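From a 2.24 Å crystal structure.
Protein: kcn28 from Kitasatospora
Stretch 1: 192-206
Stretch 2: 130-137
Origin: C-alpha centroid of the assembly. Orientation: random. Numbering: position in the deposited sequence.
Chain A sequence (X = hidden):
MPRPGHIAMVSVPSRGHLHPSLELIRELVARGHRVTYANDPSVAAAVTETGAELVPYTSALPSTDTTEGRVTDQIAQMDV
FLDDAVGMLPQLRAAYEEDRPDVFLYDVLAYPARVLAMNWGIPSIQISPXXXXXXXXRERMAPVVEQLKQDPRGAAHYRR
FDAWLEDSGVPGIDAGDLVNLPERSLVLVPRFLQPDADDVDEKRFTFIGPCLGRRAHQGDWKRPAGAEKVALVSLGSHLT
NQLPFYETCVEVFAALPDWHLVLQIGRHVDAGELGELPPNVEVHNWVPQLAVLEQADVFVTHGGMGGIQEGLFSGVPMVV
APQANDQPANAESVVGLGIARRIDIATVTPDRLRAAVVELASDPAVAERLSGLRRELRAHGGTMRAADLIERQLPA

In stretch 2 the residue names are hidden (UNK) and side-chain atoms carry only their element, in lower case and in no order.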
# COMPACT_ATOMS: atom_id res chain seq x y z
N PHE A 192 9.51 -10.02 -6.13
CA PHE A 192 8.94 -11.24 -5.56
C PHE A 192 7.60 -11.01 -4.87
O PHE A 192 6.98 -11.99 -4.43
CB PHE A 192 9.93 -11.91 -4.59
CG PHE A 192 10.31 -11.09 -3.39
CD1 PHE A 192 9.44 -10.94 -2.32
CD2 PHE A 192 11.56 -10.50 -3.31
CE1 PHE A 192 9.80 -10.19 -1.21
CE2 PHE A 192 11.93 -9.75 -2.20
CZ PHE A 192 11.04 -9.60 -1.15
N LEU A 193 7.14 -9.76 -4.74
CA LEU A 193 5.80 -9.46 -4.26
C LEU A 193 4.86 -9.03 -5.39
O LEU A 193 3.72 -8.64 -5.11
CB LEU A 193 5.84 -8.37 -3.19
CG LEU A 193 6.46 -8.75 -1.84
CD1 LEU A 193 6.29 -7.63 -0.81
CD2 LEU A 193 5.86 -10.06 -1.34
N GLN A 194 5.30 -9.15 -6.64
CA GLN A 194 4.48 -8.80 -7.79
C GLN A 194 3.95 -10.07 -8.43
O GLN A 194 4.74 -10.87 -8.95
CB GLN A 194 5.28 -8.00 -8.81
CG GLN A 194 4.62 -7.88 -10.19
CD GLN A 194 3.46 -6.90 -10.21
OE1 GLN A 194 3.62 -5.74 -9.84
NE2 GLN A 194 2.30 -7.35 -10.65
N PRO A 195 2.64 -10.31 -8.41
CA PRO A 195 2.11 -11.49 -9.11
C PRO A 195 2.35 -11.37 -10.61
O PRO A 195 2.26 -10.28 -11.18
CB PRO A 195 0.61 -11.46 -8.77
CG PRO A 195 0.48 -10.54 -7.59
CD PRO A 195 1.60 -9.56 -7.70
N ASP A 196 2.69 -12.50 -11.22
CA ASP A 196 2.95 -12.58 -12.66
C ASP A 196 3.96 -11.53 -13.11
O ASP A 196 3.76 -10.81 -14.10
CB ASP A 196 1.65 -12.45 -13.46
CG ASP A 196 0.68 -13.58 -13.18
OD1 ASP A 196 1.09 -14.75 -13.23
OD2 ASP A 196 -0.50 -13.29 -12.90
N ALA A 197 5.09 -11.47 -12.40
CA ALA A 197 6.14 -10.53 -12.77
C ALA A 197 6.66 -10.79 -14.18
O ALA A 197 7.29 -9.90 -14.77
CB ALA A 197 7.28 -10.58 -11.76
N ASP A 198 6.40 -11.98 -14.73
CA ASP A 198 6.80 -12.29 -16.10
C ASP A 198 6.15 -11.36 -17.11
O ASP A 198 6.80 -10.91 -18.06
CB ASP A 198 6.42 -13.74 -16.43
CG ASP A 198 7.38 -14.73 -15.85
OD1 ASP A 198 8.39 -14.30 -15.27
OD2 ASP A 198 7.11 -15.95 -15.98
N ASP A 199 4.86 -11.08 -16.93
CA ASP A 199 4.09 -10.32 -17.89
C ASP A 199 4.24 -8.81 -17.73
O ASP A 199 3.65 -8.06 -18.52
CB ASP A 199 2.61 -10.69 -17.79
CG ASP A 199 2.38 -12.19 -17.85
OD1 ASP A 199 3.18 -12.88 -18.52
OD2 ASP A 199 1.41 -12.68 -17.24
N VAL A 200 5.01 -8.35 -16.76
CA VAL A 200 5.20 -6.93 -16.54
C VAL A 200 6.37 -6.47 -17.40
O VAL A 200 7.48 -7.00 -17.29
CB VAL A 200 5.46 -6.61 -15.05
CG1 VAL A 200 5.67 -5.13 -14.87
CG2 VAL A 200 4.30 -7.09 -14.20
N ASP A 201 6.11 -5.51 -18.28
CA ASP A 201 7.14 -4.98 -19.17
C ASP A 201 8.00 -4.01 -18.38
O ASP A 201 7.56 -2.90 -18.05
CB ASP A 201 6.48 -4.33 -20.38
CG ASP A 201 7.49 -3.70 -21.32
OD1 ASP A 201 8.69 -4.02 -21.21
OD2 ASP A 201 7.06 -2.89 -22.17
N GLU A 202 9.23 -4.41 -18.08
CA GLU A 202 10.10 -3.60 -17.25
C GLU A 202 10.77 -2.47 -18.02
O GLU A 202 11.53 -1.69 -17.43
CB GLU A 202 11.14 -4.49 -16.55
CG GLU A 202 10.51 -5.29 -15.40
CD GLU A 202 11.49 -6.14 -14.60
OE1 GLU A 202 12.55 -5.63 -14.17
OE2 GLU A 202 11.18 -7.34 -14.39
N LYS A 203 10.49 -2.36 -19.32
CA LYS A 203 10.77 -1.12 -20.03
C LYS A 203 9.88 0.00 -19.53
O LYS A 203 10.27 1.17 -19.54
CB LYS A 203 10.55 -1.32 -21.53
CG LYS A 203 11.66 -2.07 -22.25
CD LYS A 203 11.37 -2.06 -23.73
CE LYS A 203 10.01 -2.70 -23.99
NZ LYS A 203 9.57 -2.56 -25.40
N ARG A 204 8.68 -0.35 -19.08
CA ARG A 204 7.65 0.56 -18.61
C ARG A 204 7.57 0.63 -17.09
O ARG A 204 7.45 1.72 -16.53
CB ARG A 204 6.30 0.15 -19.19
CG ARG A 204 5.16 1.08 -18.88
CD ARG A 204 3.85 0.52 -19.42
NE ARG A 204 3.89 0.35 -20.87
CZ ARG A 204 3.56 1.29 -21.74
NH1 ARG A 204 3.17 2.48 -21.31
NH2 ARG A 204 3.62 1.05 -23.04
N PHE A 205 7.61 -0.51 -16.40
CA PHE A 205 7.50 -0.59 -14.95
C PHE A 205 8.87 -0.92 -14.36
O PHE A 205 9.55 -1.82 -14.85
CB PHE A 205 6.49 -1.66 -14.53
CG PHE A 205 5.08 -1.42 -15.01
CD1 PHE A 205 4.18 -0.71 -14.23
CD2 PHE A 205 4.64 -1.94 -16.22
CE1 PHE A 205 2.88 -0.50 -14.66
CE2 PHE A 205 3.34 -1.73 -16.65
CZ PHE A 205 2.46 -1.01 -15.87
N THR A 206 9.26 -0.20 -13.31
CA THR A 206 10.50 -0.49 -12.60
C THR A 206 10.16 -0.92 -11.18
O THR A 206 9.50 -0.18 -10.44
CB THR A 206 11.43 0.73 -12.57
OG1 THR A 206 11.83 1.06 -13.90
CG2 THR A 206 12.67 0.43 -11.74
N UNK A 130 1.60 -0.56 -4.56
CA UNK A 130 1.47 -2.01 -4.48
C UNK A 130 1.74 -2.57 -5.88
O UNK A 130 2.12 -1.84 -6.80
c UNK A 130 -1.01 -2.07 -4.92
c UNK A 130 0.09 -2.41 -3.93
o UNK A 130 0.08 -3.82 -3.67
N UNK A 131 1.54 -3.87 -6.03
CA UNK A 131 1.84 -4.50 -7.31
C UNK A 131 0.89 -3.99 -8.40
O UNK A 131 -0.23 -3.55 -8.13
c UNK A 131 -1.49 -7.48 -6.03
n UNK A 131 -0.74 -7.45 -4.89
c UNK A 131 -2.54 -7.31 -8.57
c UNK A 131 1.77 -6.02 -7.21
c UNK A 131 0.58 -6.60 -6.50
c UNK A 131 -3.30 -7.82 -7.51
c UNK A 131 -1.24 -6.87 -8.36
c UNK A 131 0.50 -6.93 -5.17
c UNK A 131 -0.69 -6.95 -7.07
c UNK A 131 -2.80 -7.92 -6.24
N UNK A 132 1.37 -4.04 -9.64
CA UNK A 132 0.63 -3.53 -10.77
C UNK A 132 -0.05 -4.68 -11.50
O UNK A 132 0.23 -5.85 -11.25
c UNK A 132 1.55 -2.73 -11.73
c UNK A 132 2.63 -3.64 -12.31
c UNK A 132 2.16 -1.53 -11.02
N UNK A 133 -0.95 -4.35 -12.41
CA UNK A 133 -1.69 -5.35 -13.18
C UNK A 133 -1.14 -5.36 -14.60
O UNK A 133 -1.47 -4.47 -15.39
s UNK A 133 -4.45 -3.19 -11.65
c UNK A 133 -3.19 -5.05 -13.19
c UNK A 133 -3.50 -3.57 -13.13
c UNK A 133 -4.79 -4.84 -11.10
N UNK A 134 -0.33 -6.34 -14.97
CA UNK A 134 0.25 -6.33 -16.32
C UNK A 134 -0.81 -6.56 -17.38
O UNK A 134 -1.91 -7.03 -17.12
c UNK A 134 0.74 -8.40 -15.23
c UNK A 134 1.26 -7.48 -16.28
c UNK A 134 0.08 -7.53 -14.20
N UNK A 135 -0.44 -6.22 -18.61
CA UNK A 135 -1.32 -6.37 -19.76
C UNK A 135 -1.49 -7.85 -20.11
O UNK A 135 -1.32 -8.25 -21.26
o UNK A 135 1.84 -6.25 -20.66
c UNK A 135 0.24 -4.50 -20.61
c UNK A 135 -0.77 -5.59 -20.96
c UNK A 135 1.64 -5.04 -20.42
o UNK A 135 2.53 -4.27 -20.02
N UNK A 136 -1.80 -8.65 -19.10
CA UNK A 136 -2.10 -10.07 -19.25
C UNK A 136 -2.98 -10.43 -18.06
O UNK A 136 -3.80 -11.35 -18.12
c UNK A 136 -0.47 -11.27 -20.77
c UNK A 136 0.95 -11.80 -20.90
c UNK A 136 1.91 -10.66 -21.24
n UNK A 136 3.25 -11.14 -21.70
c UNK A 136 -0.82 -10.89 -19.34
N UNK A 137 -2.77 -9.71 -16.95
CA UNK A 137 -3.72 -9.75 -15.84
C UNK A 137 -5.08 -9.23 -16.27
O UNK A 137 -6.12 -9.74 -15.84
c UNK A 137 -3.93 -9.61 -12.35
c UNK A 137 -3.18 -8.92 -14.67
c UNK A 137 -5.13 -7.86 -13.44
c UNK A 137 -4.10 -8.81 -13.47
o UNK A 137 -6.63 -8.44 -10.17
c UNK A 137 -5.97 -7.75 -12.36
c UNK A 137 -4.77 -9.49 -11.25
c UNK A 137 -5.79 -8.56 -11.26
O HOH W 1 3.70 -2.55 -22.01

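Position 130 carries three side-chain atoms: one carbon bearing an oxygen and a second carbon, none of them in contact with stretch 1. This branching at the first carbon defines Thr-130. A small hydroxyl side chain suits this buried site because its polar group is satisfied by a hydrogen bond elsewhere in the structure.

At position 131 one carbon leads into fused five- and six-membered rings holding eight carbons and one nitrogen, an indole, with Pro-195 packed over one face; the residue is Trp-131. CD of Pro-195 lies 3.4 Å from CG of Trp-131 and 3.6 Å from the centroid of the five-membered ring, 24° off the ring normal. This is a CH-pi contact: the CD hydrogens of a proline, polarised by the adjacent nitrogen, suit the electron-rich face of an indole. The ring nitrogen, NE1, finds its hydrogen bond elsewhere in the structure.

Position 132 has three carbons, one carrying the other two, and no polar atom; they pack against Phe-205 and Val-200. This is Val-132. Its CA-to-CB bond points toward stretch 1, where CG2 approaches CD1 of Phe-205 at 3.8 Å and sits over one face of that ring, 4.1 Å from its centroid. The same methyl lies 4.2 Å from CG1 of Val-200. A compact branched side chain suits this buried site, while its backbone remains free to bond: N of Val-132 donates to OE1 of Gln-194 at 2.8 Å, and NE2 of Gln-194 donates to O of Val-132 at 2.6 Å.

Position 133 holds two carbons, a sulfur and a terminal carbon in an unbranched chain that stays out of contact with stretch 1, hence Met-133. Its CA-to-CB bond points away from stretch 1, and an apolar chain suits its buried surroundings.

At position 134 three carbons close a ring onto the backbone nitrogen and touch Val-200 and Asp-199, which identifies Pro-134. Its CB packs 3.7 Å from CG2 of Val-200 and 3.3 Å from O of Asp-199. The compact, puckered ring offers an apolar surface to Val-200, though it is poorly ordered.

Position 135 shows three carbons, the third carrying two oxygens that approach Asp-199 and Asp-201: Glu-135. Its OE2 accepts a hydrogen bond at 2.9 Å from a water whose oxygen in turn accepts one from NE of Arg-204 at 3.1 Å. The same water donates weakly to OD2 of Asp-201 at 3.4 Å, so a carboxylate here reaches stretch 1 through solvent.

Position 136 extends four carbons in a row to a nitrogen, alongside Asp-199: Lys-136. Its NZ forms a long salt bridge, 3.6 Å, with OD1 of Asp-199, and CD lies 3.4 Å from CG of the same aspartate. A long chain suits this partly exposed place, carrying its charge to the aspartate.

Position 137 has one carbon, then a six-carbon ring bearing an oxygen, clear of stretch 1: Tyr-137. A phenol suits it, since the hydroxyl bonds elsewhere in the structure.

The contact buries 647 Å² in total. Gln-194 fastens it by reading both backbone groups of Val-132 with one amide, and its NE2 also donates to O of Pro-195 at 3.0 Å, steadying its own loop. Apolar packing accompanies this clasp, while charge and water join the more exposed end.

Stretch 2 130-137: TWVMPEKY
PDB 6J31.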